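B-agarase (Saccharophagus degradans, PDB 4BQ2) hydrolyses agarose as a family 50 exo-beta-agarase, probably releasing disaccharide units by cutting beta-galactosidic linkages from a chain end. Local coordinates at residues 62-65 and 66-69; 90-93 and 94-98; 208-211 and 212-215; 218-221 and 222-226. All blocks are in the same frame, centred on the assembly; numbering follows the deposited sequence.

Interaction 1 (62-65 and 66-69)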
ATOM      1  N   TRP A  62       1.969 -30.800 -12.961  1.00 34.45           N
ATOM      2  CA  TRP A  62       0.629 -31.350 -13.232  1.00 33.76           C
ATOM      3  C   TRP A  62       0.082 -30.802 -14.535  1.00 32.33           C
ATOM      4  O   TRP A  62       0.177 -29.610 -14.785  1.00 30.20           O
ATOM      5  CB  TRP A  62      -0.382 -30.928 -12.158  1.00 36.97           C
ATOM      6  CG  TRP A  62      -0.316 -31.565 -10.794  1.00 42.39           C
ATOM      7  CD1 TRP A  62      -0.644 -32.846 -10.463  1.00 44.88           C
ATOM      8  CD2 TRP A  62       0.005 -30.908  -9.561  1.00 42.67           C
ATOM      9  NE1 TRP A  62      -0.504 -33.040  -9.114  1.00 44.63           N
ATOM     10  CE2 TRP A  62      -0.116 -31.863  -8.534  1.00 44.33           C
ATOM     11  CE3 TRP A  62       0.408 -29.606  -9.231  1.00 44.79           C
ATOM     12  CZ2 TRP A  62       0.149 -31.565  -7.199  1.00 42.53           C
ATOM     13  CZ3 TRP A  62       0.681 -29.311  -7.896  1.00 42.81           C
ATOM     14  CH2 TRP A  62       0.544 -30.289  -6.901  1.00 42.87           C
ATOM     15  N   ASP A  63      -0.530 -31.657 -15.351  1.00 34.07           N
ATOM     16  CA  ASP A  63      -1.224 -31.197 -16.553  1.00 34.20           C
ATOM     17  C   ASP A  63      -2.723 -31.067 -16.308  1.00 33.65           C
ATOM     18  O   ASP A  63      -3.468 -32.064 -16.349  1.00 30.77           O
ATOM     19  CB  ASP A  63      -0.947 -32.117 -17.752  1.00 36.36           C
ATOM     20  CG  ASP A  63      -1.584 -31.611 -19.055  1.00 37.93           C
ATOM     21  OD1 ASP A  63      -2.376 -30.643 -19.040  1.00 36.33           O
ATOM     22  OD2 ASP A  63      -1.306 -32.203 -20.113  1.00 41.13           O
ATOM     23  N   TRP A  64      -3.157 -29.833 -16.036  1.00 30.25           N
ATOM     24  CA  TRP A  64      -4.579 -29.527 -15.861  1.00 28.91           C
ATOM     25  C   TRP A  64      -5.131 -28.697 -17.023  1.00 29.24           C
ATOM     26  O   TRP A  64      -6.103 -27.945 -16.853  1.00 26.56           O
ATOM     27  CB  TRP A  64      -4.810 -28.762 -14.535  1.00 30.43           C
ATOM     28  CG  TRP A  64      -4.395 -29.493 -13.264  1.00 28.38           C
ATOM     29  CD1 TRP A  64      -4.364 -30.852 -13.057  1.00 30.25           C
ATOM     30  CD2 TRP A  64      -3.971 -28.893 -12.029  1.00 26.77           C
ATOM     31  NE1 TRP A  64      -3.950 -31.130 -11.768  1.00 29.12           N
ATOM     32  CE2 TRP A  64      -3.706 -29.948 -11.117  1.00 26.78           C
ATOM     33  CE3 TRP A  64      -3.826 -27.565 -11.591  1.00 24.53           C
ATOM     34  CZ2 TRP A  64      -3.275 -29.716  -9.809  1.00 26.79           C
ATOM     35  CZ3 TRP A  64      -3.391 -27.338 -10.283  1.00 25.67           C
ATOM     36  CH2 TRP A  64      -3.116 -28.408  -9.413  1.00 24.93           C
ATOM     37  N   SER A  65      -4.523 -28.816 -18.201  1.00 27.71           N
ATOM     38  CA  SER A  65      -4.947 -28.018 -19.350  1.00 31.15           C
ATOM     39  C   SER A  65      -6.392 -28.268 -19.805  1.00 32.06           C
ATOM     40  O   SER A  65      -6.969 -27.433 -20.498  1.00 36.52           O
ATOM     41  CB  SER A  65      -3.974 -28.173 -20.532  1.00 33.41           C
ATOM     42  OG  SER A  65      -4.065 -29.474 -21.075  1.00 33.92           O
ATOM     43  N   GLU A  66      -6.994 -29.382 -19.406  1.00 32.92           N
ATOM     44  CA  GLU A  66      -8.379 -29.639 -19.813  1.00 36.53           C
ATOM     45  C   GLU A  66      -9.357 -28.810 -18.974  1.00 35.29           C
ATOM     46  O   GLU A  66     -10.517 -28.637 -19.355  1.00 33.21           O
ATOM     47  CB  GLU A  66      -8.734 -31.125 -19.731  1.00 40.20           C
ATOM     48  CG  GLU A  66      -9.077 -31.637 -18.338  1.00 42.18           C
ATOM     49  CD  GLU A  66      -7.909 -32.286 -17.622  1.00 49.70           C
ATOM     50  OE1 GLU A  66      -6.735 -31.846 -17.812  1.00 54.99           O
ATOM     51  OE2 GLU A  66      -8.172 -33.243 -16.852  1.00 48.56           O
ATOM     52  N   PHE A  67      -8.882 -28.295 -17.837  1.00 32.58           N
ATOM     53  CA  PHE A  67      -9.722 -27.468 -16.961  1.00 32.70           C
ATOM     54  C   PHE A  67      -9.833 -26.047 -17.473  1.00 32.29           C
ATOM     55  O   PHE A  67      -9.164 -25.134 -16.966  1.00 36.22           O
ATOM     56  CB  PHE A  67      -9.202 -27.481 -15.530  1.00 30.85           C
ATOM     57  CG  PHE A  67      -9.413 -28.785 -14.833  1.00 31.95           C
ATOM     58  CD1 PHE A  67     -10.678 -29.166 -14.423  1.00 32.29           C
ATOM     59  CD2 PHE A  67      -8.345 -29.639 -14.589  1.00 34.50           C
ATOM     60  CE1 PHE A  67     -10.881 -30.372 -13.778  1.00 33.86           C
ATOM     61  CE2 PHE A  67      -8.540 -30.854 -13.946  1.00 35.48           C
ATOM     62  CZ  PHE A  67      -9.807 -31.215 -13.531  1.00 35.38           C
ATOM     63  N   THR A  68     -10.688 -25.854 -18.470  1.00 29.76           N
ATOM     64  CA  THR A  68     -10.782 -24.561 -19.147  1.00 30.15           C
ATOM     65  C   THR A  68     -11.562 -23.493 -18.386  1.00 27.87           C
ATOM     66  O   THR A  68     -11.527 -22.311 -18.751  1.00 28.39           O
ATOM     67  CB  THR A  68     -11.394 -24.706 -20.547  1.00 32.66           C
ATOM     68  OG1 THR A  68     -12.739 -25.163 -20.418  1.00 35.23           O
ATOM     69  CG2 THR A  68     -10.577 -25.670 -21.402  1.00 33.19           C
ATOM     70  N   SER A  69     -12.257 -23.894 -17.325  1.00 27.34           N
ATOM     71  CA  SER A  69     -12.912 -22.931 -16.431  1.00 25.82           C
ATOM     72  C   SER A  69     -13.062 -23.625 -15.088  1.00 25.82           C
ATOM     73  O   SER A  69     -14.109 -24.227 -14.809  1.00 24.60           O
ATOM     74  CB  SER A  69     -14.277 -22.505 -16.973  1.00 25.74           C
ATOM     75  OG  SER A  69     -14.903 -21.554 -16.112  1.00 27.22           O
TER
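F67 directs its edge at one face of the W64 indole in an offset edge-to-face pair; the phenyl centroid is 5.9 Å from the centroid of the five-membered ring and the planes stand at 82°. Over the other face of W64 sits W62, whose CB is 3.5 Å above the W64 plane near the rim, while CZ2 of W64 in turn rests 3.4 Å above the plane of the W62 ring. The closest approach of W64 and F67 brings the ring atom CD2 of F67 to 3.6 Å from CB of W64. Around the phenyl ring, CA of W64 lies in plane at the edge, and the W64 carbonyl oxygen is also near that plane. Backbone geometry sets this up: F67 N donates to W64 O at 3.0 Å, closing a type I beta turn from W64 to F67. Both side chains place CG beside their own backbone N (chi1 -60° and -71°), and the two cross obliquely on the same side of the turn. Ahead of it, D63 OD1 accepts two bonds from S65, one from N and one from OG, each 2.9 Å long; the hydroxyl meets its syn lone pair. H3 meets both the W64 and F67 rings, and I189 of strand 180-191 packs against both side chains. An Asx turn at D63 thus leads into a type I turn, in the loop between strands 51-56 and 70-79 of the beta-rich CBM-like domain.

Interaction 2 (90-93 and 94-98)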
ATOM      1  N   VAL A  90       0.927 -19.851  -6.850  1.00 19.68           N
ATOM      2  CA  VAL A  90       0.840 -20.992  -7.731  1.00 19.65           C
ATOM      3  C   VAL A  90       1.783 -20.678  -8.888  1.00 20.08           C
ATOM      4  O   VAL A  90       1.666 -19.630  -9.515  1.00 20.45           O
ATOM      5  CB  VAL A  90      -0.611 -21.209  -8.223  1.00 19.97           C
ATOM      6  CG1 VAL A  90      -0.692 -22.378  -9.190  1.00 18.15           C
ATOM      7  CG2 VAL A  90      -1.544 -21.456  -7.036  1.00 18.63           C
ATOM      8  N   THR A  91       2.751 -21.574  -9.114  1.00 21.12           N
ATOM      9  CA  THR A  91       3.810 -21.381 -10.120  1.00 21.93           C
ATOM     10  C   THR A  91       3.707 -22.438 -11.229  1.00 22.08           C
ATOM     11  O   THR A  91       3.481 -23.620 -10.946  1.00 21.21           O
ATOM     12  CB  THR A  91       5.204 -21.413  -9.449  1.00 24.30           C
ATOM     13  OG1 THR A  91       5.251 -20.402  -8.435  1.00 22.68           O
ATOM     14  CG2 THR A  91       6.324 -21.105 -10.450  1.00 24.77           C
ATOM     15  N   ASP A  92       3.783 -22.002 -12.483  1.00 20.84           N
ATOM     16  CA  ASP A  92       3.732 -22.941 -13.595  1.00 21.24           C
ATOM     17  C   ASP A  92       5.143 -23.300 -14.067  1.00 21.46           C
ATOM     18  O   ASP A  92       6.140 -22.760 -13.585  1.00 21.73           O
ATOM     19  CB  ASP A  92       2.789 -22.484 -14.730  1.00 20.90           C
ATOM     20  CG  ASP A  92       3.312 -21.296 -15.533  1.00 21.12           C
ATOM     21  OD1 ASP A  92       4.546 -21.032 -15.606  1.00 22.83           O
ATOM     22  OD2 ASP A  92       2.463 -20.605 -16.124  1.00 21.41           O
ATOM     23  N   GLN A  93       5.217 -24.233 -15.001  1.00 22.26           N
ATOM     24  CA  GLN A  93       6.497 -24.777 -15.445  1.00 25.27           C
ATOM     25  C   GLN A  93       7.394 -23.783 -16.150  1.00 25.94           C
ATOM     26  O   GLN A  93       8.571 -24.067 -16.361  1.00 27.32           O
ATOM     27  CB  GLN A  93       6.262 -25.972 -16.366  1.00 24.50           C
ATOM     28  CG  GLN A  93       5.606 -25.646 -17.685  1.00 24.97           C
ATOM     29  CD  GLN A  93       5.181 -26.911 -18.398  1.00 28.06           C
ATOM     30  OE1 GLN A  93       5.695 -27.994 -18.108  1.00 27.40           O
ATOM     31  NE2 GLN A  93       4.199 -26.798 -19.283  1.00 28.96           N
ATOM     32  N   ASN A  94       6.842 -22.631 -16.528  1.00 25.51           N
ATOM     33  CA  ASN A  94       7.632 -21.592 -17.182  1.00 26.29           C
ATOM     34  C   ASN A  94       8.070 -20.503 -16.201  1.00 26.10           C
ATOM     35  O   ASN A  94       8.588 -19.455 -16.609  1.00 26.02           O
ATOM     36  CB  ASN A  94       6.824 -20.980 -18.304  1.00 25.10           C
ATOM     37  CG  ASN A  94       6.175 -22.029 -19.180  1.00 25.30           C
ATOM     38  OD1 ASN A  94       6.858 -22.833 -19.808  1.00 24.62           O
ATOM     39  ND2 ASN A  94       4.857 -22.018 -19.241  1.00 24.42           N
ATOM     40  N   GLY A  95       7.845 -20.762 -14.914  1.00 24.22           N
ATOM     41  CA  GLY A  95       8.157 -19.821 -13.832  1.00 24.68           C
ATOM     42  C   GLY A  95       7.150 -18.701 -13.603  1.00 22.48           C
ATOM     43  O   GLY A  95       7.362 -17.861 -12.738  1.00 22.01           O
ATOM     44  N   ALA A  96       6.048 -18.697 -14.352  1.00 20.85           N
ATOM     45  CA  ALA A  96       4.986 -17.718 -14.144  1.00 19.90           C
ATOM     46  C   ALA A  96       4.260 -17.996 -12.826  1.00 20.17           C
ATOM     47  O   ALA A  96       4.110 -19.141 -12.465  1.00 18.82           O
ATOM     48  CB  ALA A  96       4.017 -17.718 -15.296  1.00 19.27           C
ATOM     49  N   VAL A  97       3.847 -16.945 -12.114  1.00 21.38           N
ATOM     50  CA  VAL A  97       3.297 -17.083 -10.746  1.00 21.42           C
ATOM     51  C   VAL A  97       2.134 -16.128 -10.558  1.00 22.22           C
ATOM     52  O   VAL A  97       2.162 -14.988 -11.070  1.00 22.29           O
ATOM     53  CB  VAL A  97       4.285 -16.671  -9.610  1.00 24.46           C
ATOM     54  CG1 VAL A  97       3.919 -17.356  -8.297  1.00 23.30           C
ATOM     55  CG2 VAL A  97       5.743 -16.897  -9.953  1.00 28.45           C
ATOM     56  N   PHE A  98       1.132 -16.555  -9.790  1.00 21.39           N
ATOM     57  CA  PHE A  98       0.104 -15.627  -9.322  1.00 20.44           C
ATOM     58  C   PHE A  98       0.002 -15.765  -7.831  1.00 19.45           C
ATOM     59  O   PHE A  98       0.320 -16.833  -7.284  1.00 18.07           O
ATOM     60  CB  PHE A  98      -1.270 -15.795 -10.033  1.00 20.54           C
ATOM     61  CG  PHE A  98      -2.105 -16.986  -9.571  1.00 20.69           C
ATOM     62  CD1 PHE A  98      -2.641 -17.055  -8.265  1.00 21.50           C
ATOM     63  CD2 PHE A  98      -2.429 -18.005 -10.458  1.00 20.62           C
ATOM     64  CE1 PHE A  98      -3.417 -18.141  -7.860  1.00 21.67           C
ATOM     65  CE2 PHE A  98      -3.222 -19.079 -10.071  1.00 20.98           C
ATOM     66  CZ  PHE A  98      -3.706 -19.154  -8.771  1.00 22.28           C
TER
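V90 and F98 face each other as an antiparallel hydrogen-bonded pair, and beyond them the chain reverses through a type I turn, D92 to G95, with a G1 beta bulge: D92 O accepts from G95 N, while D92 N donates to A96 O at 2.9 Å. This is the tip of the beta hairpin made by strands 84-92 and 97-104. Positive phi at G95 (80°) suits the glycine of such a bulge. On the sheet face that carries V90 and F98, CB of V90 sits over the phenyl ring, 4.0 Å from the centroid of F98, in a CH-pi contact, and CG2 reaches CZ of F98 at 3.6 Å. L161 touches both side chains from a neighbouring loop. T91 and V97 form the non-hydrogen-bonded pair on the other face, where OG1 of T91 lies 3.3 Å from CG1 of V97. The carboxylate of D92 holds the turn from within. Its CG is tucked between the backbone N and the carbonyl carbon (chi1 71°), which brings the carboxylate against the backbone N-H groups of the turn, and OD2 goes on to take the backbone N of D162. The amides of Q93 and N94 both turn to the D162 carboxylate. At the centre of the turn, D92 OD1 takes N94 N at 2.9 Å and A96 N at 3.0 Å, the two donors arriving from opposite faces of the carboxylate plane.

Interaction 3 (208-211 and 212-215). With GOL (glycerol), chain F.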
ATOM      1  N   GLY A 208     -22.833   4.844  -1.675  1.00 17.15           N
ATOM      2  CA  GLY A 208     -21.531   4.247  -2.016  1.00 18.58           C
ATOM      3  C   GLY A 208     -21.249   2.885  -1.378  1.00 18.11           C
ATOM      4  O   GLY A 208     -20.139   2.368  -1.530  1.00 19.99           O
ATOM      5  N   GLN A 209     -22.241   2.292  -0.701  1.00 18.77           N
ATOM      6  CA  GLN A 209     -22.099   0.966  -0.034  1.00 17.30           C
ATOM      7  C   GLN A 209     -22.404  -0.214  -0.965  1.00 18.32           C
ATOM      8  O   GLN A 209     -23.072  -0.062  -1.977  1.00 19.00           O
ATOM      9  CB  GLN A 209     -23.029   0.859   1.182  1.00 19.20           C
ATOM     10  CG  GLN A 209     -22.999   2.055   2.113  1.00 19.37           C
ATOM     11  CD  GLN A 209     -24.089   2.019   3.179  1.00 20.14           C
ATOM     12  OE1 GLN A 209     -23.791   2.054   4.363  1.00 21.69           O
ATOM     13  NE2 GLN A 209     -25.357   1.917   2.761  1.00 21.63           N
ATOM     14  N   ASN A 210     -21.901  -1.382  -0.603  1.00 18.31           N
ATOM     15  CA  ASN A 210     -22.189  -2.641  -1.286  1.00 18.76           C
ATOM     16  C   ASN A 210     -23.710  -2.804  -1.311  1.00 19.38           C
ATOM     17  O   ASN A 210     -24.356  -2.939  -0.261  1.00 20.00           O
ATOM     18  CB  ASN A 210     -21.505  -3.769  -0.512  1.00 18.94           C
ATOM     19  CG  ASN A 210     -21.650  -5.126  -1.171  1.00 21.68           C
ATOM     20  OD1 ASN A 210     -22.711  -5.456  -1.718  1.00 21.52           O
ATOM     21  ND2 ASN A 210     -20.570  -5.932  -1.109  1.00 18.05           N
ATOM     22  N   ALA A 211     -24.287  -2.729  -2.495  1.00 21.17           N
ATOM     23  CA  ALA A 211     -25.785  -2.764  -2.578  1.00 23.95           C
ATOM     24  C   ALA A 211     -26.388  -4.159  -2.377  1.00 25.88           C
ATOM     25  O   ALA A 211     -27.555  -4.282  -2.008  1.00 26.94           O
ATOM     26  CB  ALA A 211     -26.268  -2.142  -3.887  1.00 22.46           C
ATOM     27  N   LYS A 212     -25.588  -5.203  -2.579  1.00 26.64           N
ATOM     28  CA  LYS A 212     -26.075  -6.597  -2.561  1.00 27.65           C
ATOM     29  C   LYS A 212     -25.931  -7.330  -1.233  1.00 30.00           C
ATOM     30  O   LYS A 212     -26.395  -8.451  -1.088  1.00 32.37           O
ATOM     31  CB  LYS A 212     -25.364  -7.392  -3.651  1.00 27.18           C
ATOM     32  CG  LYS A 212     -25.724  -6.931  -5.058  1.00 26.95           C
ATOM     33  CD  LYS A 212     -25.084  -7.804  -6.128  1.00 26.78           C
ATOM     34  CE  LYS A 212     -25.308  -7.210  -7.498  1.00 24.43           C
ATOM     35  NZ  LYS A 212     -24.592  -7.877  -8.632  1.00 24.15           N
ATOM     36  N   VAL A 213     -25.294  -6.706  -0.253  1.00 29.97           N
ATOM     37  CA  VAL A 213     -24.977  -7.386   0.995  1.00 29.81           C
ATOM     38  C   VAL A 213     -25.424  -6.543   2.186  1.00 28.78           C
ATOM     39  O   VAL A 213     -25.146  -5.354   2.227  1.00 27.57           O
ATOM     40  CB  VAL A 213     -23.444  -7.624   1.088  1.00 28.41           C
ATOM     41  CG1 VAL A 213     -23.097  -8.429   2.319  1.00 29.38           C
ATOM     42  CG2 VAL A 213     -22.918  -8.353  -0.154  1.00 31.48           C
ATOM     43  N   ASP A 214     -26.106  -7.138   3.159  1.00 30.24           N
ATOM     44  CA  ASP A 214     -26.358  -6.414   4.406  1.00 34.04           C
ATOM     45  C   ASP A 214     -25.278  -6.839   5.402  1.00 33.93           C
ATOM     46  O   ASP A 214     -24.816  -7.975   5.379  1.00 36.84           O
ATOM     47  CB  ASP A 214     -27.784  -6.658   4.938  1.00 38.94           C
ATOM     48  CG  ASP A 214     -28.133  -5.796   6.170  1.00 43.96           C
ATOM     49  OD1 ASP A 214     -27.646  -4.643   6.335  1.00 43.18           O
ATOM     50  OD2 ASP A 214     -28.919  -6.285   7.006  1.00 47.96           O
ATOM     51  N   TYR A 215     -24.838  -5.908   6.233  1.00 30.28           N
ATOM     52  CA  TYR A 215     -23.816  -6.171   7.240  1.00 28.81           C
ATOM     53  C   TYR A 215     -24.094  -5.264   8.402  1.00 28.74           C
ATOM     54  O   TYR A 215     -24.796  -4.265   8.239  1.00 29.73           O
ATOM     55  CB  TYR A 215     -22.408  -5.904   6.686  1.00 25.51           C
ATOM     56  CG  TYR A 215     -22.209  -4.586   5.957  1.00 24.16           C
ATOM     57  CD1 TYR A 215     -21.927  -3.407   6.650  1.00 23.95           C
ATOM     58  CD2 TYR A 215     -22.252  -4.529   4.580  1.00 22.83           C
ATOM     59  CE1 TYR A 215     -21.727  -2.206   5.980  1.00 22.75           C
ATOM     60  CE2 TYR A 215     -22.073  -3.336   3.900  1.00 22.45           C
ATOM     61  CZ  TYR A 215     -21.793  -2.178   4.607  1.00 21.34           C
ATOM     62  OH  TYR A 215     -21.569  -1.006   3.909  1.00 19.31           O
TER
HETATM   63  C1  GOL F1792     -18.606  -0.956   1.167  1.00 28.76           C
HETATM   64  O1  GOL F1792     -20.005  -1.070   1.542  1.00 23.00           O
HETATM   65  C2  GOL F1792     -17.577  -0.846   2.317  1.00 26.89           C
HETATM   66  O2  GOL F1792     -16.212  -0.920   1.802  1.00 31.39           O
HETATM   67  C3  GOL F1792     -17.776   0.433   3.139  1.00 25.88           C
HETATM   68  O3  GOL F1792     -16.800   1.515   2.996  1.00 19.31           O
HETATM   69  O   HOH W   1     -21.263   1.089   5.257  1.00 22.07           O
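N210 OD1 reaches forward along the chain and accepts from K212 N at 3.0 Å, the donor lying in the carbonyl plane; this closes an Asx turn. The amide gets there because CG stands opposite the backbone N (chi1 -176°), beside the carbonyl carbon. V213 crosses the same amide, its CG2 3.3 Å from N210 OD1 and 3.5 Å from N210 ND2, while ND2 itself is bonded to G661 O. A second cluster forms where Y215 swings back toward Q209: the phenol OH comes within 3.6 Å of CB of Q209, and CB of N210 meets the edge of the tyrosine ring. One water joins the side chains, donating to Q209 OE1 at 2.8 Å and accepting from Y215 OH at 2.5 Å. The O1 of a glycerol, probably carried over from the crystallisation liquor, sits between N210 N, whose hydrogen it takes at 2.9 Å, and Y215 OH, to which it donates at 2.8 Å; the molecule is also bonded to D703 and V723. Further out, Q209 NE2 is bonded to I219 O, and K218 NZ ties together the carbonyls of N210 and V213. The segment belongs to the long loop that runs from strand 180-191, the last of the N-terminal beta-rich region, to helix 222-235; on the way it packs against later loops of the chain through H660, Y663 and T724.

Interaction 4 (218-221 and 222-226)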
ATOM      1  N   LYS A 218     -24.358  -1.165   8.306  1.00 26.09           N
ATOM      2  CA  LYS A 218     -24.778  -0.637   7.006  1.00 25.45           C
ATOM      3  C   LYS A 218     -25.878   0.423   7.182  1.00 25.00           C
ATOM      4  O   LYS A 218     -26.766   0.252   8.025  1.00 23.59           O
ATOM      5  CB  LYS A 218     -25.259  -1.747   6.082  1.00 23.97           C
ATOM      6  CG  LYS A 218     -25.562  -1.268   4.673  1.00 24.17           C
ATOM      7  CD  LYS A 218     -25.854  -2.402   3.716  1.00 21.92           C
ATOM      8  CE  LYS A 218     -26.252  -1.856   2.370  1.00 21.08           C
ATOM      9  NZ  LYS A 218     -26.624  -2.941   1.418  1.00 20.55           N
ATOM     10  N   ILE A 219     -25.795   1.511   6.409  1.00 21.80           N
ATOM     11  CA  ILE A 219     -26.777   2.602   6.499  1.00 23.42           C
ATOM     12  C   ILE A 219     -27.912   2.296   5.501  1.00 24.53           C
ATOM     13  O   ILE A 219     -27.656   2.071   4.334  1.00 23.64           O
ATOM     14  CB  ILE A 219     -26.118   3.989   6.246  1.00 23.57           C
ATOM     15  CG1 ILE A 219     -25.116   4.339   7.364  1.00 24.69           C
ATOM     16  CG2 ILE A 219     -27.141   5.105   5.987  1.00 24.13           C
ATOM     17  CD1 ILE A 219     -25.698   4.557   8.752  1.00 26.22           C
ATOM     18  N   HIS A 220     -29.156   2.285   5.980  1.00 26.64           N
ATOM     19  CA  HIS A 220     -30.320   1.996   5.110  1.00 31.31           C
ATOM     20  C   HIS A 220     -31.202   3.217   4.815  1.00 32.51           C
ATOM     21  O   HIS A 220     -32.093   3.157   3.962  1.00 33.72           O
ATOM     22  CB  HIS A 220     -31.148   0.858   5.701  1.00 35.43           C
ATOM     23  CG  HIS A 220     -30.392  -0.427   5.863  1.00 36.40           C
ATOM     24  ND1 HIS A 220     -30.084  -1.249   4.797  1.00 37.66           N
ATOM     25  CD2 HIS A 220     -29.918  -1.050   6.968  1.00 36.84           C
ATOM     26  CE1 HIS A 220     -29.436  -2.314   5.238  1.00 36.01           C
ATOM     27  NE2 HIS A 220     -29.333  -2.224   6.553  1.00 38.12           N
ATOM     28  N   SER A 221     -30.935   4.333   5.499  1.00 32.18           N
ATOM     29  CA  SER A 221     -31.710   5.580   5.351  1.00 31.24           C
ATOM     30  C   SER A 221     -30.878   6.770   5.818  1.00 31.59           C
ATOM     31  O   SER A 221     -29.999   6.607   6.663  1.00 29.66           O
ATOM     32  CB  SER A 221     -32.985   5.535   6.206  1.00 30.22           C
ATOM     33  OG  SER A 221     -32.698   5.196   7.573  1.00 28.63           O
ATOM     34  N   LEU A 222     -31.196   7.952   5.300  1.00 29.73           N
ATOM     35  CA  LEU A 222     -30.693   9.220   5.830  1.00 29.61           C
ATOM     36  C   LEU A 222     -30.910   9.418   7.348  1.00 30.30           C
ATOM     37  O   LEU A 222     -30.033   9.969   8.036  1.00 28.75           O
ATOM     38  CB  LEU A 222     -31.279  10.380   5.027  1.00 30.67           C
ATOM     39  CG  LEU A 222     -30.720  11.777   5.262  1.00 32.18           C
ATOM     40  CD1 LEU A 222     -29.250  11.859   4.858  1.00 32.18           C
ATOM     41  CD2 LEU A 222     -31.541  12.814   4.500  1.00 34.61           C
ATOM     42  N   GLU A 223     -32.057   8.962   7.865  1.00 29.08           N
ATOM     43  CA  GLU A 223     -32.338   8.966   9.306  1.00 31.04           C
ATOM     44  C   GLU A 223     -31.254   8.219  10.098  1.00 30.43           C
ATOM     45  O   GLU A 223     -30.712   8.765  11.069  1.00 29.31           O
ATOM     46  CB  GLU A 223     -33.715   8.364   9.618  1.00 32.71           C
ATOM     47  CG  GLU A 223     -34.896   9.273   9.266  1.00 36.44           C
ATOM     48  CD  GLU A 223     -35.382   9.191   7.804  1.00 39.17           C
ATOM     49  OE1 GLU A 223     -34.716   8.588   6.906  1.00 33.06           O
ATOM     50  OE2 GLU A 223     -36.461   9.780   7.540  1.00 38.27           O
ATOM     51  N   GLU A 224     -30.942   6.994   9.670  1.00 29.88           N
ATOM     52  CA  GLU A 224     -29.908   6.160  10.311  1.00 31.65           C
ATOM     53  C   GLU A 224     -28.533   6.860  10.298  1.00 28.41           C
ATOM     54  O   GLU A 224     -27.771   6.780  11.268  1.00 30.44           O
ATOM     55  CB  GLU A 224     -29.814   4.776   9.630  1.00 31.73           C
ATOM     56  CG  GLU A 224     -30.994   3.843   9.912  1.00 35.81           C
ATOM     57  CD  GLU A 224     -30.864   2.423   9.322  1.00 40.86           C
ATOM     58  OE1 GLU A 224     -29.828   2.100   8.671  1.00 34.31           O
ATOM     59  OE2 GLU A 224     -31.827   1.617   9.530  1.00 40.46           O
ATOM     60  N   LEU A 225     -28.229   7.532   9.189  1.00 27.03           N
ATOM     61  CA  LEU A 225     -26.987   8.293   9.062  1.00 26.14           C
ATOM     62  C   LEU A 225     -26.918   9.482  10.022  1.00 26.24           C
ATOM     63  O   LEU A 225     -25.863   9.734  10.628  1.00 24.79           O
ATOM     64  CB  LEU A 225     -26.762   8.738   7.617  1.00 25.78           C
ATOM     65  CG  LEU A 225     -25.452   9.432   7.219  1.00 27.18           C
ATOM     66  CD1 LEU A 225     -24.251   8.528   7.452  1.00 24.86           C
ATOM     67  CD2 LEU A 225     -25.507   9.882   5.759  1.00 29.68           C
ATOM     68  N   HIS A 226     -28.017  10.217  10.161  1.00 26.27           N
ATOM     69  CA  HIS A 226     -28.040  11.355  11.093  1.00 25.86           C
ATOM     70  C   HIS A 226     -27.992  10.879  12.532  1.00 25.95           C
ATOM     71  O   HIS A 226     -27.451  11.572  13.395  1.00 24.97           O
ATOM     72  CB  HIS A 226     -29.245  12.277  10.879  1.00 26.49           C
ATOM     73  CG  HIS A 226     -29.154  13.109   9.642  1.00 26.72           C
ATOM     74  ND1 HIS A 226     -30.242  13.756   9.104  1.00 27.76           N
ATOM     75  CD2 HIS A 226     -28.118  13.359   8.807  1.00 27.09           C
ATOM     76  CE1 HIS A 226     -29.877  14.390   8.002  1.00 28.16           C
ATOM     77  NE2 HIS A 226     -28.590  14.174   7.806  1.00 27.72           N
TER
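S221 is the N-cap of helix 222-235. Its hydroxyl oxygen accepts from E224 N at 3.3 Å, a bond that occupies one of the amide N-H groups at the first turn, and its carbonyl begins the regular helical pattern by taking L225 N at 3.2 Å. The serine OG lies between its backbone N and carbonyl carbon (chi1 52°), which turns it over the helix end and also brings it to 3.2 Å from CG of E224. E224 points back at the incoming chain, extended beyond CG, so that its carboxylate reaches the residue before the cap. There the carboxylate and the imidazole of H220 are nearly perpendicular, their planes 82° apart, with OE1 near the ring plane at its edge. A negative charge at this end of the helix would suit the helix dipole. On another side, I219 crosses L225 at about a right angle, its CG2 4.0 Å from CB of L225; T724 touches both, and R385 and K386 of helix 378-387 pack on L225. E224 OE1 accepts the backbone N of H220 at 2.8 Å, the donor coming from above the carboxylate plane.

How the interactions relate
Following the chain from the N terminus, the four contacts come in series; none nests in or crosses another. Interactions 1 and 2 belong to the CBM-like domain: the first closes a turn between strands 51-56 and 70-79, the second the hairpin tip of strands 84-92 and 97-104. Their centres are 14 Å apart and they do not touch, yet both pack on I166 of strand 166-174. Interactions 3 and 4 lie well away from this pair, with centres 35 to 48 Å from it, in the connection leading to helix 222-235. These two do touch: the 208-215 loop and the capped helix start are held together by hydrogen bonds from Q209 to I219 and from K218 to N210, next to the loop carrying T724.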